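Local atomic coordinates of NADH:ubiquinone oxidoreductase, Na translocating, F subunit (Porphyromonas gingivalis, PDB entry 2R6H), a protein that belongs to the flavin-binding oxidoreductases and carries FAD in a module that pairs an antiparallel beta domain with a Rossmann-like NAD-binding domain. Residues 247-261 against 273-287. Numbering follows the deposited sequence. Where two conformers were deposited one is given.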
loop_
_atom_site.group_PDB
_atom_site.type_symbol
_atom_site.label_atom_id
_atom_site.label_comp_id
_atom_site.label_asym_id
_atom_site.label_seq_id
_atom_site.Cartn_x
_atom_site.Cartn_y
_atom_site.Cartn_z
ATOM N N LEU A 247 0.173 -18.800 13.449
ATOM C CA LEU A 247 0.410 -19.966 12.606
ATOM C C LEU A 247 0.965 -21.131 13.419
ATOM O O LEU A 247 0.408 -22.230 13.406
ATOM C CB LEU A 247 1.370 -19.617 11.467
ATOM C CG LEU A 247 0.786 -18.797 10.315
ATOM C CD1 LEU A 247 1.607 -18.987 9.048
ATOM C CD2 LEU A 247 -0.669 -19.169 10.075
ATOM N N LYS A 248 2.062 -20.884 14.126
ATOM C CA LYS A 248 2.715 -21.922 14.915
ATOM C C LYS A 248 1.691 -22.847 15.564
ATOM O O LYS A 248 1.782 -24.069 15.447
ATOM C CB LYS A 248 3.613 -21.297 15.985
ATOM C CG LYS A 248 4.497 -22.295 16.713
ATOM C CD LYS A 248 5.408 -21.600 17.713
ATOM C CE LYS A 248 5.866 -22.558 18.800
ATOM N NZ LYS A 248 7.340 -22.768 18.769
ATOM N N ASP A 249 0.718 -22.256 16.249
ATOM C CA ASP A 249 -0.286 -23.028 16.976
ATOM C C ASP A 249 -1.522 -23.408 16.153
ATOM O O ASP A 249 -2.483 -23.941 16.694
ATOM C CB ASP A 249 -0.719 -22.272 18.241
ATOM C CG ASP A 249 0.415 -22.113 19.251
ATOM O OD1 ASP A 249 1.379 -22.911 19.205
ATOM O OD2 ASP A 249 0.336 -21.194 20.095
ATOM N N HIS A 250 -1.503 -23.141 14.856
ATOM C CA HIS A 250 -2.680 -23.372 14.019
ATOM C C HIS A 250 -2.740 -24.818 13.577
ATOM O O HIS A 250 -1.714 -25.432 13.292
ATOM C CB HIS A 250 -2.656 -22.454 12.803
ATOM C CG HIS A 250 -3.941 -22.420 12.034
ATOM N ND1 HIS A 250 -4.184 -23.240 10.955
ATOM C CD2 HIS A 250 -5.042 -21.644 12.172
ATOM C CE1 HIS A 250 -5.382 -22.978 10.466
ATOM N NE2 HIS A 250 -5.925 -22.015 11.187
ATOM N N ASP A 251 -3.943 -25.377 13.509
ATOM C CA ASP A 251 -4.092 -26.801 13.218
ATOM C C ASP A 251 -3.657 -27.162 11.798
ATOM O O ASP A 251 -3.069 -28.216 11.576
ATOM C CB ASP A 251 -5.527 -27.262 13.480
ATOM C CG ASP A 251 -5.611 -28.732 13.849
ATOM O OD1 ASP A 251 -4.630 -29.469 13.622
ATOM O OD2 ASP A 251 -6.665 -29.149 14.373
ATOM N N ALA A 252 -3.949 -26.289 10.839
ATOM C CA ALA A 252 -3.606 -26.571 9.439
ATOM C C ALA A 252 -3.303 -25.318 8.612
ATOM O O ALA A 252 -4.171 -24.800 7.915
ATOM C CB ALA A 252 -4.696 -27.405 8.773
ATOM N N PRO A 253 -2.055 -24.844 8.677
ATOM C CA PRO A 253 -1.656 -23.633 7.960
ATOM C C PRO A 253 -1.782 -23.799 6.452
ATOM O O PRO A 253 -1.764 -22.811 5.730
ATOM C CB PRO A 253 -0.185 -23.476 8.345
ATOM C CG PRO A 253 -0.022 -24.265 9.578
ATOM C CD PRO A 253 -0.941 -25.421 9.444
ATOM N N GLU A 254 -1.915 -25.030 5.980
ATOM C CA GLU A 254 -1.843 -25.292 4.549
ATOM C C GLU A 254 -3.210 -25.186 3.854
ATOM O O GLU A 254 -3.322 -25.353 2.631
ATOM C CB GLU A 254 -1.179 -26.650 4.290
ATOM C CG GLU A 254 -2.004 -27.865 4.711
ATOM C CD GLU A 254 -1.969 -28.163 6.207
ATOM O OE1 GLU A 254 -1.287 -27.443 6.971
ATOM O OE2 GLU A 254 -2.633 -29.135 6.624
ATOM N N ASP A 255 -4.238 -24.890 4.644
ATOM C CA ASP A 255 -5.598 -24.758 4.141
ATOM C C ASP A 255 -5.957 -23.299 4.011
ATOM O O ASP A 255 -7.106 -22.941 3.746
ATOM C CB ASP A 255 -6.587 -25.408 5.102
ATOM C CG ASP A 255 -6.426 -26.905 5.172
ATOM O OD1 ASP A 255 -5.669 -27.446 4.332
ATOM O OD2 ASP A 255 -7.052 -27.534 6.060
ATOM N N ILE A 256 -4.971 -22.452 4.233
ATOM C CA ILE A 256 -5.207 -21.030 4.237
ATOM C C ILE A 256 -4.805 -20.464 2.889
ATOM O O ILE A 256 -3.873 -20.958 2.255
ATOM C CB ILE A 256 -4.395 -20.351 5.356
ATOM C CG1 ILE A 256 -4.774 -20.933 6.722
ATOM C CG2 ILE A 256 -4.593 -18.838 5.333
ATOM C CD1 ILE A 256 -4.019 -20.308 7.881
ATOM N N GLU A 257 -5.535 -19.452 2.441
ATOM C CA GLU A 257 -5.105 -18.670 1.301
ATOM C C GLU A 257 -4.408 -17.454 1.864
ATOM O O GLU A 257 -4.906 -16.810 2.783
ATOM C CB GLU A 257 -6.290 -18.281 0.408
ATOM C CG GLU A 257 -6.660 -19.358 -0.617
ATOM C CD GLU A 257 -8.148 -19.404 -0.952
ATOM O OE1 GLU A 257 -8.859 -18.403 -0.665
ATOM O OE2 GLU A 257 -8.589 -20.451 -1.503
ATOM N N TYR A 258 -3.229 -17.173 1.326
ATOM C CA TYR A 258 -2.400 -16.065 1.771
ATOM C C TYR A 258 -2.415 -14.947 0.736
ATOM O O TYR A 258 -1.908 -15.108 -0.377
ATOM C CB TYR A 258 -0.970 -16.556 1.987
ATOM C CG TYR A 258 -0.874 -17.537 3.116
ATOM C CD1 TYR A 258 -1.076 -18.886 2.907
ATOM C CD2 TYR A 258 -0.613 -17.112 4.403
ATOM C CE1 TYR A 258 -1.014 -19.782 3.945
ATOM C CE2 TYR A 258 -0.542 -18.002 5.445
ATOM C CZ TYR A 258 -0.745 -19.331 5.210
ATOM O OH TYR A 258 -0.676 -20.212 6.255
ATOM N N TYR A 259 -3.004 -13.813 1.079
ATOM C CA TYR A 259 -2.920 -12.677 0.181
ATOM C C TYR A 259 -1.944 -11.675 0.756
ATOM O O TYR A 259 -2.193 -11.100 1.800
ATOM C CB TYR A 259 -4.303 -12.058 -0.043
ATOM C CG TYR A 259 -5.308 -13.040 -0.611
ATOM C CD1 TYR A 259 -5.534 -13.130 -1.979
ATOM C CD2 TYR A 259 -6.011 -13.893 0.222
ATOM C CE1 TYR A 259 -6.442 -14.042 -2.492
ATOM C CE2 TYR A 259 -6.921 -14.801 -0.284
ATOM C CZ TYR A 259 -7.133 -14.872 -1.635
ATOM O OH TYR A 259 -8.040 -15.783 -2.110
HETATM N N MSE A 260 -0.811 -11.486 0.101
HETATM C CA MSE A 260 0.124 -10.492 0.589
HETATM C C MSE A 260 0.506 -9.483 -0.473
HETATM O O MSE A 260 0.509 -9.785 -1.656
HETATM C CB MSE A 260 1.372 -11.146 1.173
HETATM C CG MSE A 260 2.537 -11.255 0.224
HETATM SE SE MSE A 260 4.080 -12.063 1.119
HETATM C CE MSE A 260 3.993 -11.073 2.784
ATOM N N CYS A 261 0.800 -8.269 -0.029
ATOM C CA CYS A 261 1.424 -7.277 -0.874
ATOM C C CYS A 261 2.331 -6.405 -0.032
ATOM O O CYS A 261 1.921 -5.871 0.993
ATOM C CB CYS A 261 0.394 -6.415 -1.582
ATOM S SG CYS A 261 1.149 -5.393 -2.861
HETATM N N MSE A 273 9.494 -18.529 5.085
HETATM C CA MSE A 273 8.846 -19.009 6.297
HETATM C C MSE A 273 7.802 -20.063 5.951
HETATM O O MSE A 273 7.869 -21.188 6.434
HETATM C CB MSE A 273 8.227 -17.839 7.055
HETATM C CG MSE A 273 7.723 -18.145 8.457
HETATM SE SE MSE A 273 5.773 -18.137 8.644
HETATM C CE MSE A 273 5.255 -16.567 7.581
ATOM N N LEU A 274 6.852 -19.702 5.096
ATOM C CA LEU A 274 5.863 -20.651 4.600
ATOM C C LEU A 274 6.479 -21.969 4.102
ATOM O O LEU A 274 5.965 -23.049 4.389
ATOM C CB LEU A 274 5.068 -20.019 3.464
ATOM C CG LEU A 274 4.228 -18.813 3.847
ATOM C CD1 LEU A 274 3.600 -18.234 2.596
ATOM C CD2 LEU A 274 3.173 -19.194 4.868
ATOM N N GLU A 275 7.562 -21.862 3.336
ATOM C CA GLU A 275 8.251 -23.010 2.754
ATOM C C GLU A 275 8.653 -24.067 3.787
ATOM O O GLU A 275 8.376 -25.267 3.619
ATOM C CB GLU A 275 9.494 -22.524 2.007
ATOM C CG GLU A 275 10.389 -23.629 1.476
ATOM C CD GLU A 275 9.787 -24.357 0.284
ATOM O OE1 GLU A 275 9.054 -23.710 -0.499
ATOM O OE2 GLU A 275 10.046 -25.575 0.123
ATOM N N ASN A 276 9.334 -23.607 4.840
ATOM C CA ASN A 276 9.710 -24.453 5.967
ATOM C C ASN A 276 8.467 -24.999 6.632
ATOM O O ASN A 276 8.430 -26.159 7.027
ATOM C CB ASN A 276 10.529 -23.658 6.989
ATOM C CG ASN A 276 10.857 -24.461 8.250
ATOM O OD1 ASN A 276 10.961 -23.900 9.338
ATOM N ND2 ASN A 276 11.030 -25.768 8.102
ATOM N N LEU A 277 7.451 -24.152 6.746
ATOM C CA LEU A 277 6.202 -24.520 7.397
ATOM C C LEU A 277 5.416 -25.581 6.601
ATOM O O LEU A 277 4.423 -26.134 7.081
ATOM C CB LEU A 277 5.359 -23.266 7.643
ATOM C CG LEU A 277 4.241 -23.421 8.662
ATOM C CD1 LEU A 277 4.764 -24.127 9.871
ATOM C CD2 LEU A 277 3.700 -22.076 9.043
ATOM N N GLY A 278 5.875 -25.876 5.392
ATOM C CA GLY A 278 5.230 -26.886 4.574
ATOM C C GLY A 278 3.944 -26.437 3.891
ATOM O O GLY A 278 3.120 -27.269 3.502
ATOM N N VAL A 279 3.763 -25.124 3.757
ATOM C CA VAL A 279 2.657 -24.570 2.989
ATOM C C VAL A 279 3.059 -24.535 1.530
ATOM O O VAL A 279 4.102 -23.984 1.185
ATOM C CB VAL A 279 2.307 -23.147 3.426
ATOM C CG1 VAL A 279 1.269 -22.555 2.490
ATOM C CG2 VAL A 279 1.802 -23.147 4.852
ATOM N N PRO A 280 2.226 -25.132 0.673
ATOM C CA PRO A 280 2.455 -25.321 -0.763
ATOM C C PRO A 280 2.350 -23.992 -1.492
ATOM O O PRO A 280 1.510 -23.175 -1.118
ATOM C CB PRO A 280 1.298 -26.228 -1.189
ATOM C CG PRO A 280 0.676 -26.718 0.089
ATOM C CD PRO A 280 0.921 -25.656 1.095
ATOM N N ARG A 281 3.161 -23.794 -2.528
ATOM C CA ARG A 281 3.274 -22.494 -3.175
ATOM C C ARG A 281 1.956 -21.923 -3.686
ATOM O O ARG A 281 1.742 -20.707 -3.648
ATOM C CB ARG A 281 4.297 -22.545 -4.303
ATOM C CG ARG A 281 5.664 -22.988 -3.841
ATOM C CD ARG A 281 6.740 -22.064 -4.377
ATOM N NE ARG A 281 8.024 -22.745 -4.471
ATOM C CZ ARG A 281 8.530 -23.219 -5.608
ATOM N NH1 ARG A 281 7.856 -23.073 -6.749
ATOM N NH2 ARG A 281 9.711 -23.834 -5.609
ATOM N N ASN A 282 1.070 -22.797 -4.156
ATOM C CA ASN A 282 -0.189 -22.352 -4.752
ATOM C C ASN A 282 -1.236 -21.841 -3.742
ATOM O O ASN A 282 -2.395 -21.637 -4.086
ATOM C CB ASN A 282 -0.774 -23.447 -5.652
ATOM C CG ASN A 282 -1.168 -24.686 -4.880
ATOM O OD1 ASN A 282 -1.588 -25.682 -5.462
ATOM N ND2 ASN A 282 -1.022 -24.639 -3.562
HETATM N N MSE A 283 -0.825 -21.635 -2.499
HETATM C CA MSE A 283 -1.745 -21.169 -1.478
HETATM C C MSE A 283 -1.380 -19.740 -1.116
HETATM O O MSE A 283 -1.974 -19.121 -0.239
HETATM C CB MSE A 283 -1.664 -22.080 -0.259
HETATM C CG MSE A 283 -2.321 -23.430 -0.460
HETATM SE SE MSE A 283 -4.208 -23.258 -0.979
HETATM C CE MSE A 283 -4.917 -25.003 -0.349
ATOM N N LEU A 284 -0.384 -19.232 -1.824
ATOM C CA LEU A 284 0.133 -17.897 -1.617
ATOM C C LEU A 284 -0.190 -17.047 -2.840
ATOM O O LEU A 284 0.127 -17.425 -3.967
ATOM C CB LEU A 284 1.644 -17.975 -1.420
ATOM C CG LEU A 284 2.448 -16.681 -1.550
ATOM C CD1 LEU A 284 2.179 -15.733 -0.373
ATOM C CD2 LEU A 284 3.938 -16.975 -1.689
ATOM N N PHE A 285 -0.834 -15.905 -2.624
ATOM C CA PHE A 285 -1.156 -14.990 -3.715
ATOM C C PHE A 285 -0.455 -13.653 -3.527
ATOM O O PHE A 285 -0.874 -12.840 -2.708
ATOM C CB PHE A 285 -2.664 -14.798 -3.808
ATOM C CG PHE A 285 -3.406 -16.074 -3.986
ATOM C CD1 PHE A 285 -3.682 -16.555 -5.256
ATOM C CD2 PHE A 285 -3.809 -16.818 -2.889
ATOM C CE1 PHE A 285 -4.363 -17.741 -5.434
ATOM C CE2 PHE A 285 -4.489 -18.020 -3.060
ATOM C CZ PHE A 285 -4.766 -18.478 -4.337
ATOM N N PHE A 286 0.601 -13.427 -4.303
ATOM C CA PHE A 286 1.452 -12.253 -4.132
ATOM C C PHE A 286 1.313 -11.223 -5.260
ATOM O O PHE A 286 1.486 -11.552 -6.436
ATOM C CB PHE A 286 2.905 -12.703 -4.007
ATOM C CG PHE A 286 3.880 -11.584 -3.865
ATOM C CD1 PHE A 286 5.067 -11.591 -4.580
ATOM C CD2 PHE A 286 3.624 -10.524 -3.009
ATOM C CE1 PHE A 286 5.998 -10.555 -4.441
ATOM C CE2 PHE A 286 4.544 -9.478 -2.868
ATOM C CZ PHE A 286 5.736 -9.498 -3.585
ATOM N N ASP A 287 0.985 -9.984 -4.889
ATOM C CA ASP A 287 1.002 -8.850 -5.812
ATOM C C ASP A 287 2.351 -8.143 -5.712
ATOM O O ASP A 287 2.681 -7.514 -4.697
ATOM C CB ASP A 287 -0.152 -7.868 -5.541
ATOM C CG ASP A 287 -0.511 -7.022 -6.770
ATOM O OD1 ASP A 287 0.055 -7.293 -7.852
ATOM O OD2 ASP A 287 -1.362 -6.103 -6.665
#
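Tyr258 and Leu274 meet inside a beta-alpha-beta unit of the Rossmann-like domain. Strand 256-261 leads through helix 264-277 to strand 284-287, the edge of the parallel sheet. The two strands are parallel, their axes 12° apart. Tyr258 N donates to Met283 O at 2.8 Å, and Tyr258 O takes the N-H of Phe285. Met260 continues the ladder, with its N bonded to Phe285 O and a longer bond from Asp287 N to Met260 O.

The Tyr258 ring lies between strand and helix. CD2 of Leu274 sits over one face, 4.1 Å from the centroid of the Tyr258 ring, a CH-pi contact. CG2 of Ile256 lies over the opposite face, toward the rim. Tyr258 OH donates to Pro253 O at 2.9 Å, which ties the ring to the loop before the strand. Leu277 CD2 packs on Leu247 CD1 at 3.7 Å, nearer the helix end, where Gly278 completes a Schellman motif.

Tyr259 and Phe285 lie on the face of the sheet away from Tyr258. Both have CG anti to the carbonyl carbon (chi1 -58° and -57°), and their side chains point the same way. The Tyr259 and Phe285 rings are almost parallel but displaced, with little overlap; their centroids are 5.0 Å from each other. At the edge of the Phe285 ring, CE2 meets Glu257 CG at 3.5 Å.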